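Local coordinates for protein type II restriction enzyme MUNI (Mycoplasma, PDB 1D02) that recognises the double-stranded DNA sequence 5'-CAATTG-3' as a homodimer and cleaves it after the first C, leaving 5'-phosphate ends, at residues His48-Val56 and Leu73-Ser81; Ser7-Leu15 and Glu187-Lys198. The protein carries 1 engineered substitution. All coordinates share one frame; numbering follows the deposited sequence.

How the contacts relate
Contacts 1 and 2 lie on opposite sides of the chain's centre, their own centres 33 Å and their nearest atoms about 14 Å apart. Contact 1 falls within the long span between the segments of contact 2, joining the loops that follow strand 40-44 and precede strand 84-88. The five-stranded mixed sheet of this PDDEXK-clan enzyme relates the two: strand 40-44, at one edge of the sheet, precedes contact 1 in the chain and its neighbour 84-88 follows it, whereas 148-153 and 177-180 carry helix 186-197 of contact 2. Contact 1 meets DNA and the second subunit; contact 2, touched by no other protein chain, joins the two chain ends, its nearest atom about 14 Å from the DNA.

Contact 1 (His48-Val56 and Leu73-Ser81). With nucleotides of chain A.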
loop_
_atom_site.group_PDB
_atom_site.type_symbol
_atom_site.label_atom_id
_atom_site.label_comp_id
_atom_site.label_asym_id
_atom_site.label_seq_id
_atom_site.Cartn_x
_atom_site.Cartn_y
_atom_site.Cartn_z
ATOM N N HIS D 48 1.921 18.828 7.563
ATOM C CA HIS D 48 0.548 18.651 8.046
ATOM C C HIS D 48 0.213 17.327 8.682
ATOM O O HIS D 48 -0.719 17.250 9.475
ATOM C CB HIS D 48 -0.459 18.872 6.908
ATOM C CG HIS D 48 -0.216 20.124 6.127
ATOM N ND1 HIS D 48 0.862 20.269 5.284
ATOM C CD2 HIS D 48 -0.883 21.303 6.096
ATOM C CE1 HIS D 48 0.852 21.486 4.765
ATOM N NE2 HIS D 48 -0.196 22.133 5.243
ATOM N N LEU D 49 0.963 16.291 8.338
ATOM C CA LEU D 49 0.717 14.938 8.825
ATOM C C LEU D 49 1.826 14.441 9.759
ATOM O O LEU D 49 2.024 13.233 9.913
ATOM C CB LEU D 49 0.587 14.010 7.602
ATOM C CG LEU D 49 -0.625 14.306 6.699
ATOM C CD1 LEU D 49 -0.246 14.162 5.231
ATOM C CD2 LEU D 49 -1.774 13.347 7.050
ATOM N N LYS D 50 2.529 15.380 10.386
ATOM C CA LYS D 50 3.620 15.065 11.294
ATOM C C LYS D 50 3.170 14.370 12.589
ATOM O O LYS D 50 3.944 13.635 13.198
ATOM C CB LYS D 50 4.346 16.379 11.660
ATOM C CG LYS D 50 5.590 16.276 12.552
ATOM C CD LYS D 50 5.871 17.639 13.233
ATOM C CE LYS D 50 7.164 18.329 12.773
ATOM N NZ LYS D 50 8.413 17.559 13.093
ATOM N N ASN D 51 1.923 14.603 13.010
ATOM C CA ASN D 51 1.452 14.069 14.297
ATOM C C ASN D 51 0.257 13.156 14.100
ATOM O O ASN D 51 -0.883 13.619 14.092
ATOM C CB ASN D 51 1.091 15.271 15.207
ATOM C CG ASN D 51 0.738 14.861 16.626
ATOM O OD1 ASN D 51 0.783 13.694 16.973
ATOM N ND2 ASN D 51 0.384 15.836 17.456
ATOM N N LEU D 52 0.514 11.857 13.949
ATOM C CA LEU D 52 -0.551 10.901 13.705
ATOM C C LEU D 52 -0.707 9.684 14.602
ATOM O O LEU D 52 -1.839 9.281 14.933
ATOM C CB LEU D 52 -0.427 10.316 12.296
ATOM C CG LEU D 52 -0.496 11.164 11.036
ATOM C CD1 LEU D 52 -0.332 10.218 9.823
ATOM C CD2 LEU D 52 -1.832 11.894 10.989
ATOM N N TYR D 53 0.425 9.094 14.976
ATOM C CA TYR D 53 0.405 7.817 15.654
ATOM C C TYR D 53 0.616 7.634 17.123
ATOM O O TYR D 53 0.137 6.645 17.671
ATOM C CB TYR D 53 1.420 6.879 14.976
ATOM C CG TYR D 53 1.388 6.841 13.471
ATOM C CD1 TYR D 53 2.572 6.941 12.725
ATOM C CD2 TYR D 53 0.201 6.610 12.791
ATOM C CE1 TYR D 53 2.561 6.798 11.336
ATOM C CE2 TYR D 53 0.178 6.469 11.403
ATOM C CZ TYR D 53 1.362 6.556 10.687
ATOM O OH TYR D 53 1.366 6.369 9.322
ATOM N N ALA D 54 1.342 8.539 17.766
ATOM C CA ALA D 54 1.668 8.300 19.161
ATOM C C ALA D 54 0.512 8.150 20.146
ATOM O O ALA D 54 0.664 7.450 21.149
ATOM C CB ALA D 54 2.666 9.357 19.661
ATOM N N GLN D 55 -0.630 8.789 19.876
ATOM C CA GLN D 55 -1.762 8.680 20.795
ATOM C C GLN D 55 -2.746 7.604 20.379
ATOM O O GLN D 55 -3.863 7.534 20.910
ATOM C CB GLN D 55 -2.484 10.033 20.924
ATOM C CG GLN D 55 -1.584 11.150 21.420
ATOM C CD GLN D 55 -2.307 12.479 21.651
ATOM O OE1 GLN D 55 -2.766 12.774 22.770
ATOM N NE2 GLN D 55 -2.407 13.271 20.616
ATOM N N VAL D 56 -2.361 6.765 19.420
ATOM C CA VAL D 56 -3.252 5.687 19.010
ATOM C C VAL D 56 -3.473 4.819 20.257
ATOM O O VAL D 56 -2.523 4.464 20.961
ATOM C CB VAL D 56 -2.617 4.845 17.881
ATOM C CG1 VAL D 56 -3.322 3.491 17.744
ATOM C CG2 VAL D 56 -2.673 5.614 16.572
ATOM N N LEU D 73 4.039 10.056 25.377
ATOM C CA LEU D 73 3.386 9.894 24.083
ATOM C C LEU D 73 2.377 10.999 23.814
ATOM O O LEU D 73 2.092 11.307 22.652
ATOM C CB LEU D 73 2.700 8.513 23.988
ATOM C CG LEU D 73 3.711 7.346 23.989
ATOM C CD1 LEU D 73 2.974 6.007 23.945
ATOM C CD2 LEU D 73 4.659 7.489 22.787
ATOM N N SER D 74 1.847 11.626 24.865
ATOM C CA SER D 74 0.832 12.655 24.637
ATOM C C SER D 74 1.356 13.894 23.885
ATOM O O SER D 74 0.570 14.671 23.355
ATOM C CB SER D 74 0.192 13.071 25.972
ATOM O OG SER D 74 1.024 13.973 26.684
ATOM N N THR D 75 2.672 14.077 23.832
ATOM C CA THR D 75 3.258 15.212 23.125
ATOM C C THR D 75 4.286 14.769 22.094
ATOM O O THR D 75 5.052 15.575 21.567
ATOM C CB THR D 75 3.947 16.171 24.081
ATOM O OG1 THR D 75 4.961 15.470 24.831
ATOM C CG2 THR D 75 2.908 16.779 25.028
ATOM N N THR D 76 4.290 13.479 21.809
ATOM C CA THR D 76 5.213 12.933 20.844
ATOM C C THR D 76 4.568 12.971 19.476
ATOM O O THR D 76 3.415 12.594 19.325
ATOM C CB THR D 76 5.556 11.486 21.223
ATOM O OG1 THR D 76 6.277 11.497 22.461
ATOM C CG2 THR D 76 6.401 10.817 20.137
ATOM N N GLN D 77 5.317 13.412 18.477
ATOM C CA GLN D 77 4.781 13.476 17.133
ATOM C C GLN D 77 5.417 12.459 16.194
ATOM O O GLN D 77 6.589 12.579 15.817
ATOM C CB GLN D 77 4.941 14.891 16.585
ATOM C CG GLN D 77 4.162 15.898 17.438
ATOM C CD GLN D 77 4.132 17.282 16.842
ATOM O OE1 GLN D 77 4.035 17.439 15.630
ATOM N NE2 GLN D 77 4.187 18.302 17.698
ATOM N N TRP D 78 4.629 11.443 15.857
ATOM C CA TRP D 78 5.022 10.398 14.906
ATOM C C TRP D 78 4.016 10.445 13.763
ATOM O O TRP D 78 2.803 10.343 13.969
ATOM C CB TRP D 78 4.995 8.996 15.536
ATOM C CG TRP D 78 6.005 8.785 16.622
ATOM C CD1 TRP D 78 7.205 9.432 16.776
ATOM C CD2 TRP D 78 5.924 7.826 17.670
ATOM N NE1 TRP D 78 7.885 8.918 17.866
ATOM C CE2 TRP D 78 7.117 7.932 18.431
ATOM C CE3 TRP D 78 4.958 6.877 18.045
ATOM C CZ2 TRP D 78 7.370 7.124 19.538
ATOM C CZ3 TRP D 78 5.213 6.073 19.150
ATOM C CH2 TRP D 78 6.414 6.204 19.884
ATOM N N GLY D 79 4.514 10.586 12.546
ATOM C CA GLY D 79 3.600 10.677 11.432
ATOM C C GLY D 79 4.281 10.381 10.124
ATOM O O GLY D 79 5.180 9.523 10.065
ATOM N N VAL D 80 3.851 11.083 9.076
ATOM C CA VAL D 80 4.426 10.893 7.751
ATOM C C VAL D 80 4.866 12.228 7.142
ATOM O O VAL D 80 4.490 13.315 7.605
ATOM C CB VAL D 80 3.420 10.189 6.780
ATOM C CG1 VAL D 80 3.038 8.779 7.321
ATOM C CG2 VAL D 80 2.177 11.062 6.623
ATOM N N SER D 81 5.677 12.133 6.097
ATOM C CA SER D 81 6.215 13.306 5.441
ATOM C C SER D 81 6.059 13.099 3.936
ATOM O O SER D 81 6.907 12.452 3.289
ATOM C CB SER D 81 7.688 13.449 5.848
ATOM O OG SER D 81 8.334 14.476 5.109
ATOM P P DC A 2 8.660 10.167 12.628
ATOM O OP1 DC A 2 7.345 10.868 12.572
ATOM O OP2 DC A 2 8.782 8.823 13.264
ATOM O "O5'" DC A 2 9.186 10.063 11.137
ATOM C "C5'" DC A 2 9.084 11.207 10.300
ATOM C "C4'" DC A 2 9.475 10.857 8.889
ATOM O "O4'" DC A 2 10.906 10.649 8.829
ATOM C "C3'" DC A 2 8.813 9.607 8.307
ATOM O "O3'" DC A 2 8.200 10.004 7.066
ATOM C "C2'" DC A 2 9.970 8.616 8.166
ATOM C "C1'" DC A 2 11.193 9.511 8.037
ATOM N N1 DC A 2 12.458 8.943 8.542
ATOM C C2 DC A 2 13.581 8.929 7.707
ATOM O O2 DC A 2 13.484 9.386 6.547
ATOM N N3 DC A 2 14.740 8.420 8.180
ATOM C C4 DC A 2 14.811 7.951 9.429
ATOM N N4 DC A 2 15.995 7.485 9.871
ATOM C C5 DC A 2 13.679 7.946 10.297
ATOM C C6 DC A 2 12.535 8.447 9.813
ATOM P P DC A 3 7.673 8.915 6.007
ATOM O OP1 DC A 3 6.548 9.578 5.313
ATOM O OP2 DC A 3 7.474 7.576 6.595
ATOM O "O5'" DC A 3 8.872 8.849 4.959
ATOM C "C5'" DC A 3 9.315 10.043 4.332
ATOM C "C4'" DC A 3 10.276 9.726 3.215
ATOM O "O4'" DC A 3 11.524 9.236 3.768
ATOM C "C3'" DC A 3 9.825 8.690 2.183
ATOM O "O3'" DC A 3 10.318 9.165 0.929
ATOM C "C2'" DC A 3 10.550 7.428 2.634
ATOM C "C1'" DC A 3 11.863 7.984 3.187
ATOM N N1 DC A 3 12.478 7.148 4.240
ATOM C C2 DC A 3 13.830 6.763 4.105
ATOM O O2 DC A 3 14.470 7.155 3.124
ATOM N N3 DC A 3 14.395 5.973 5.048
ATOM C C4 DC A 3 13.679 5.560 6.094
ATOM N N4 DC A 3 14.285 4.734 6.986
ATOM C C5 DC A 3 12.312 5.950 6.278
ATOM C C6 DC A 3 11.756 6.739 5.330
HETATM O O HOH W 1 3.529 15.803 7.137
HETATM O O HOH W 2 2.054 11.393 17.180
HETATM O O HOH W 3 0.239 15.505 20.252
#
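Leu49 and Val80 meet where the two loops are most tightly packed: Leu49 CB lies 3.5 Å from Val80 CG2, closer than usual for two carbons. Next to this pair Val80 N donates a hydrogen bond to Leu49 O at 2.9 Å, and water 1 links Leu49 N to Val80 O. Trp78 O shows how one carbonyl can take two N-H groups from the facing loop: it accepts from both Leu52 N at 2.7 Å and Tyr53 N at 2.9 Å, the former above the carbonyl plane and the latter nearer to it. Ala54 CB lies 3.7 Å from Trp78 CE3, near the rim of the indole, and Thr76 CG2 packs over the ring near its rim. Water 2 sits among Ala54 N, Trp78 N, Asn51 OD1 and Thr76 O.

The buried Gly79 turns its backbone to the DNA: Gly79 N donates to OP1 of DC2 of chain A at 2.8 Å, and Ser81 N to OP1 of DC3 of chain A at 2.8 Å, so each of two successive phosphates receives a main-chain N-H.

The exposed side is looser. The amides of Asn51 and Gln77 stack with planes 21° apart, Asn51 CG being 4.2 Å from Gln77 CD. With Asn51 CG anti to the backbone N (chi1 -174°), its amide lies across the Gln77 chain, which it crosses at about a right angle, and ND2 donates to water 3, which bridges to Ser74 O.

Tyr53 OH is hydrogen-bonded to NE1 of Trp169 of the second subunit, whose Lys161 makes a cation-pi contact with Trp78. Within the chain, Leu49 packs against Tyr134 and Ile137 of helix 128-138 and Phe96 of strand 93-101, while Leu52 rests on Leu130 of the same helix.

Contact 2 (Ser7-Leu15 and Glu187-Lys198); sequences SGRLNWQAL and EKLVQHFNEKLK
Leu10 and Leu15 face helix 186-197 from the extended lead-in and first turn of helix 12-21, with CA atoms 8.0 Å apart for Leu10 and Asn194 and 7.4 Å for Leu15 and Glu187. Trp12 supplies a worked example of knobs-into-holes packing, its indole entering the hollow formed by Glu187, Val190, Gln191 and Asn194. The six-membered ring leads: CH2 comes within 3.5 Å of Val190 CG1, and the Asn194 side chain lies at the indole edge, its amide plane turned 77° from the ring. Trp12 CG is anti to the carbonyl carbon (chi1 -63°), which carries the ring across towards the helix, while Leu10 CB covers part of one indole face from within its own segment.

Val190 is the shared apolar partner. Its CG1 also meets Leu10 CD1 at 3.6 Å, and its CG2 branch turns to Leu15 CD2 at 3.9 Å. Leu10 CD1 continues to the edge of the Phe193 ring. At the far end the Lys198 chain is bent at chi3 (83°), and NZ donates a hydrogen bond to Gly8 O at 2.7 Å, from above the carbonyl plane. Lys198 N closes a wide, pi-type turn onto Phe193 O, which Leu197 N reaches from the opposite face of its plane.

Asn11 is the N-cap of helix 12-21, its OD1 accepting from Ala14 N. Helix 27-34 packs on the same cluster through Val30, touched by Leu15 and Val190, and Val34, touched by Val190; Leu189 and Phe193 seat helix 186-197 on Trp149 of strand 148-153, and Leu189 also reaches Phe178 and Trp180 of strand 177-180.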
loop_
_atom_site.group_PDB
_atom_site.type_symbol
_atom_site.label_atom_id
_atom_site.label_comp_id
_atom_site.label_asym_id
_atom_site.label_seq_id
_atom_site.Cartn_x
_atom_site.Cartn_y
_atom_site.Cartn_z
ATOM N N SER D 7 -10.369 32.143 -12.878
ATOM C CA SER D 7 -10.046 32.270 -11.459
ATOM C C SER D 7 -9.012 31.273 -10.982
ATOM O O SER D 7 -8.474 31.444 -9.895
ATOM C CB SER D 7 -11.307 32.133 -10.595
ATOM O OG SER D 7 -11.881 30.846 -10.745
ATOM N N GLY D 8 -8.743 30.252 -11.791
ATOM C CA GLY D 8 -7.749 29.250 -11.429
ATOM C C GLY D 8 -6.688 29.026 -12.498
ATOM O O GLY D 8 -5.965 28.030 -12.442
ATOM N N ARG D 9 -6.568 29.934 -13.469
ATOM C CA ARG D 9 -5.593 29.741 -14.545
ATOM C C ARG D 9 -4.139 29.683 -14.058
ATOM O O ARG D 9 -3.681 30.549 -13.322
ATOM C CB ARG D 9 -5.741 30.834 -15.614
ATOM C CG ARG D 9 -4.861 30.551 -16.838
ATOM C CD ARG D 9 -5.145 31.451 -18.002
ATOM N NE ARG D 9 -6.559 31.465 -18.366
ATOM C CZ ARG D 9 -7.067 32.303 -19.266
ATOM N NH1 ARG D 9 -6.267 33.158 -19.885
ATOM N NH2 ARG D 9 -8.371 32.318 -19.522
ATOM N N LEU D 10 -3.417 28.663 -14.510
ATOM C CA LEU D 10 -2.037 28.486 -14.105
ATOM C C LEU D 10 -1.102 29.375 -14.944
ATOM O O LEU D 10 -1.503 29.893 -15.992
ATOM C CB LEU D 10 -1.688 26.990 -14.231
ATOM C CG LEU D 10 -2.517 26.064 -13.338
ATOM C CD1 LEU D 10 -1.960 24.620 -13.412
ATOM C CD2 LEU D 10 -2.414 26.538 -11.904
ATOM N N ASN D 11 0.134 29.556 -14.474
ATOM C CA ASN D 11 1.094 30.416 -15.171
ATOM C C ASN D 11 1.914 29.623 -16.162
ATOM O O ASN D 11 3.096 29.338 -15.926
ATOM C CB ASN D 11 2.005 31.073 -14.145
ATOM C CG ASN D 11 2.798 32.237 -14.716
ATOM O OD1 ASN D 11 2.991 32.339 -15.933
ATOM N ND2 ASN D 11 3.302 33.090 -13.837
ATOM N N TRP D 12 1.285 29.288 -17.281
ATOM C CA TRP D 12 1.925 28.501 -18.302
ATOM C C TRP D 12 3.136 29.210 -18.909
ATOM O O TRP D 12 4.075 28.545 -19.343
ATOM C CB TRP D 12 0.898 28.135 -19.374
ATOM C CG TRP D 12 -0.220 27.275 -18.812
ATOM C CD1 TRP D 12 -1.479 27.692 -18.430
ATOM C CD2 TRP D 12 -0.161 25.863 -18.521
ATOM N NE1 TRP D 12 -2.198 26.628 -17.924
ATOM C CE2 TRP D 12 -1.421 25.495 -17.970
ATOM C CE3 TRP D 12 0.830 24.876 -18.668
ATOM C CZ2 TRP D 12 -1.714 24.184 -17.573
ATOM C CZ3 TRP D 12 0.543 23.566 -18.269
ATOM C CH2 TRP D 12 -0.725 23.231 -17.731
ATOM N N GLN D 13 3.118 30.544 -18.942
ATOM C CA GLN D 13 4.254 31.273 -19.507
ATOM C C GLN D 13 5.505 31.098 -18.645
ATOM O O GLN D 13 6.615 30.984 -19.183
ATOM C CB GLN D 13 3.935 32.765 -19.658
ATOM C CG GLN D 13 2.778 33.047 -20.639
ATOM C CD GLN D 13 1.466 33.322 -19.913
ATOM O OE1 GLN D 13 1.165 32.687 -18.888
ATOM N NE2 GLN D 13 0.673 34.275 -20.442
ATOM N N ALA D 14 5.338 31.070 -17.321
ATOM C CA ALA D 14 6.487 30.901 -16.436
ATOM C C ALA D 14 7.062 29.506 -16.640
ATOM O O ALA D 14 8.274 29.348 -16.639
ATOM C CB ALA D 14 6.106 31.086 -14.980
ATOM N N LEU D 15 6.197 28.505 -16.819
ATOM C CA LEU D 15 6.686 27.137 -17.054
ATOM C C LEU D 15 7.421 27.051 -18.406
ATOM O O LEU D 15 8.475 26.381 -18.530
ATOM C CB LEU D 15 5.520 26.135 -17.022
ATOM C CG LEU D 15 5.889 24.675 -17.346
ATOM C CD1 LEU D 15 6.968 24.186 -16.361
ATOM C CD2 LEU D 15 4.682 23.778 -17.245
ATOM N N GLU D 187 5.248 20.288 -18.758
ATOM C CA GLU D 187 3.909 20.606 -19.210
ATOM C C GLU D 187 2.914 19.443 -19.056
ATOM O O GLU D 187 1.798 19.634 -18.559
ATOM C CB GLU D 187 3.977 21.094 -20.673
ATOM C CG GLU D 187 2.631 21.484 -21.266
ATOM C CD GLU D 187 2.737 22.037 -22.690
ATOM O OE1 GLU D 187 3.502 21.468 -23.506
ATOM O OE2 GLU D 187 2.039 23.028 -22.996
ATOM N N LYS D 188 3.311 18.245 -19.473
ATOM C CA LYS D 188 2.440 17.085 -19.362
ATOM C C LYS D 188 2.068 16.785 -17.901
ATOM O O LYS D 188 0.929 16.418 -17.613
ATOM C CB LYS D 188 3.146 15.876 -19.980
ATOM C CG LYS D 188 2.319 14.623 -19.994
ATOM C CD LYS D 188 1.754 14.347 -21.380
ATOM C CE LYS D 188 1.310 12.881 -21.489
ATOM N NZ LYS D 188 2.458 11.885 -21.598
ATOM N N LEU D 189 3.041 16.924 -17.002
ATOM C CA LEU D 189 2.836 16.698 -15.572
ATOM C C LEU D 189 1.789 17.689 -15.047
ATOM O O LEU D 189 0.826 17.300 -14.376
ATOM C CB LEU D 189 4.158 16.887 -14.801
ATOM C CG LEU D 189 4.064 16.890 -13.270
ATOM C CD1 LEU D 189 3.697 15.498 -12.775
ATOM C CD2 LEU D 189 5.409 17.347 -12.667
ATOM N N VAL D 190 1.976 18.957 -15.370
ATOM C CA VAL D 190 1.046 19.985 -14.901
ATOM C C VAL D 190 -0.335 19.816 -15.545
ATOM O O VAL D 190 -1.366 20.009 -14.876
ATOM C CB VAL D 190 1.602 21.437 -15.156
ATOM C CG1 VAL D 190 0.608 22.474 -14.624
ATOM C CG2 VAL D 190 2.948 21.633 -14.425
ATOM N N GLN D 191 -0.382 19.419 -16.816
ATOM C CA GLN D 191 -1.674 19.235 -17.479
ATOM C C GLN D 191 -2.490 18.169 -16.754
ATOM O O GLN D 191 -3.710 18.291 -16.649
ATOM C CB GLN D 191 -1.504 18.856 -18.954
ATOM C CG GLN D 191 -0.963 20.011 -19.800
ATOM C CD GLN D 191 -0.724 19.622 -21.247
ATOM O OE1 GLN D 191 -0.230 18.503 -21.498
ATOM N NE2 GLN D 191 -1.005 20.457 -22.142
ATOM N N HIS D 192 -1.836 17.132 -16.230
ATOM C CA HIS D 192 -2.592 16.103 -15.512
ATOM C C HIS D 192 -3.268 16.738 -14.298
ATOM O O HIS D 192 -4.465 16.552 -14.073
ATOM C CB HIS D 192 -1.677 14.962 -15.057
ATOM C CG HIS D 192 -2.417 13.812 -14.442
ATOM N ND1 HIS D 192 -2.836 13.809 -13.128
ATOM C CD2 HIS D 192 -2.874 12.658 -14.987
ATOM C CE1 HIS D 192 -3.526 12.705 -12.893
ATOM N NE2 HIS D 192 -3.566 11.993 -14.006
ATOM N N PHE D 193 -2.496 17.468 -13.502
ATOM C CA PHE D 193 -3.044 18.144 -12.326
ATOM C C PHE D 193 -4.148 19.131 -12.754
ATOM O O PHE D 193 -5.254 19.121 -12.225
ATOM C CB PHE D 193 -1.940 18.943 -11.623
ATOM C CG PHE D 193 -2.457 19.905 -10.586
ATOM C CD1 PHE D 193 -2.904 19.449 -9.350
ATOM C CD2 PHE D 193 -2.504 21.278 -10.860
ATOM C CE1 PHE D 193 -3.394 20.349 -8.390
ATOM C CE2 PHE D 193 -2.988 22.184 -9.917
ATOM C CZ PHE D 193 -3.435 21.718 -8.674
ATOM N N ASN D 194 -3.836 19.966 -13.735
ATOM C CA ASN D 194 -4.770 20.991 -14.198
ATOM C C ASN D 194 -6.127 20.459 -14.654
ATOM O O ASN D 194 -7.184 20.986 -14.273
ATOM C CB ASN D 194 -4.122 21.767 -15.349
ATOM C CG ASN D 194 -4.878 23.006 -15.714
ATOM O OD1 ASN D 194 -5.237 23.204 -16.885
ATOM N ND2 ASN D 194 -5.136 23.857 -14.730
ATOM N N GLU D 195 -6.092 19.407 -15.454
ATOM C CA GLU D 195 -7.295 18.820 -16.029
ATOM C C GLU D 195 -8.047 17.842 -15.148
ATOM O O GLU D 195 -9.271 17.748 -15.220
ATOM C CB GLU D 195 -6.932 18.118 -17.343
ATOM C CG GLU D 195 -6.520 19.068 -18.476
ATOM C CD GLU D 195 -5.742 18.374 -19.608
ATOM O OE1 GLU D 195 -5.808 17.129 -19.743
ATOM O OE2 GLU D 195 -5.056 19.095 -20.375
ATOM N N LYS D 196 -7.325 17.140 -14.282
ATOM C CA LYS D 196 -7.951 16.102 -13.474
ATOM C C LYS D 196 -8.047 16.250 -11.967
ATOM O O LYS D 196 -8.897 15.609 -11.344
ATOM C CB LYS D 196 -7.252 14.784 -13.785
ATOM C CG LYS D 196 -7.294 14.450 -15.268
ATOM C CD LYS D 196 -6.382 13.307 -15.628
ATOM C CE LYS D 196 -6.650 12.878 -17.059
ATOM N NZ LYS D 196 -5.562 12.010 -17.582
ATOM N N LEU D 197 -7.200 17.087 -11.376
ATOM C CA LEU D 197 -7.171 17.216 -9.928
ATOM C C LEU D 197 -7.423 18.605 -9.339
ATOM O O LEU D 197 -7.954 18.727 -8.239
ATOM C CB LEU D 197 -5.810 16.710 -9.427
ATOM C CG LEU D 197 -5.407 15.299 -9.888
ATOM C CD1 LEU D 197 -3.924 15.036 -9.500
ATOM C CD2 LEU D 197 -6.314 14.269 -9.241
ATOM N N LYS D 198 -7.035 19.643 -10.069
ATOM C CA LYS D 198 -7.165 21.014 -9.592
ATOM C C LYS D 198 -8.571 21.387 -9.112
ATOM O O LYS D 198 -8.720 22.066 -8.095
ATOM C CB LYS D 198 -6.711 21.993 -10.683
ATOM C CG LYS D 198 -6.486 23.439 -10.190
ATOM C CD LYS D 198 -6.004 24.368 -11.310
ATOM C CE LYS D 198 -7.179 24.885 -12.141
ATOM N NZ LYS D 198 -6.744 25.640 -13.349
#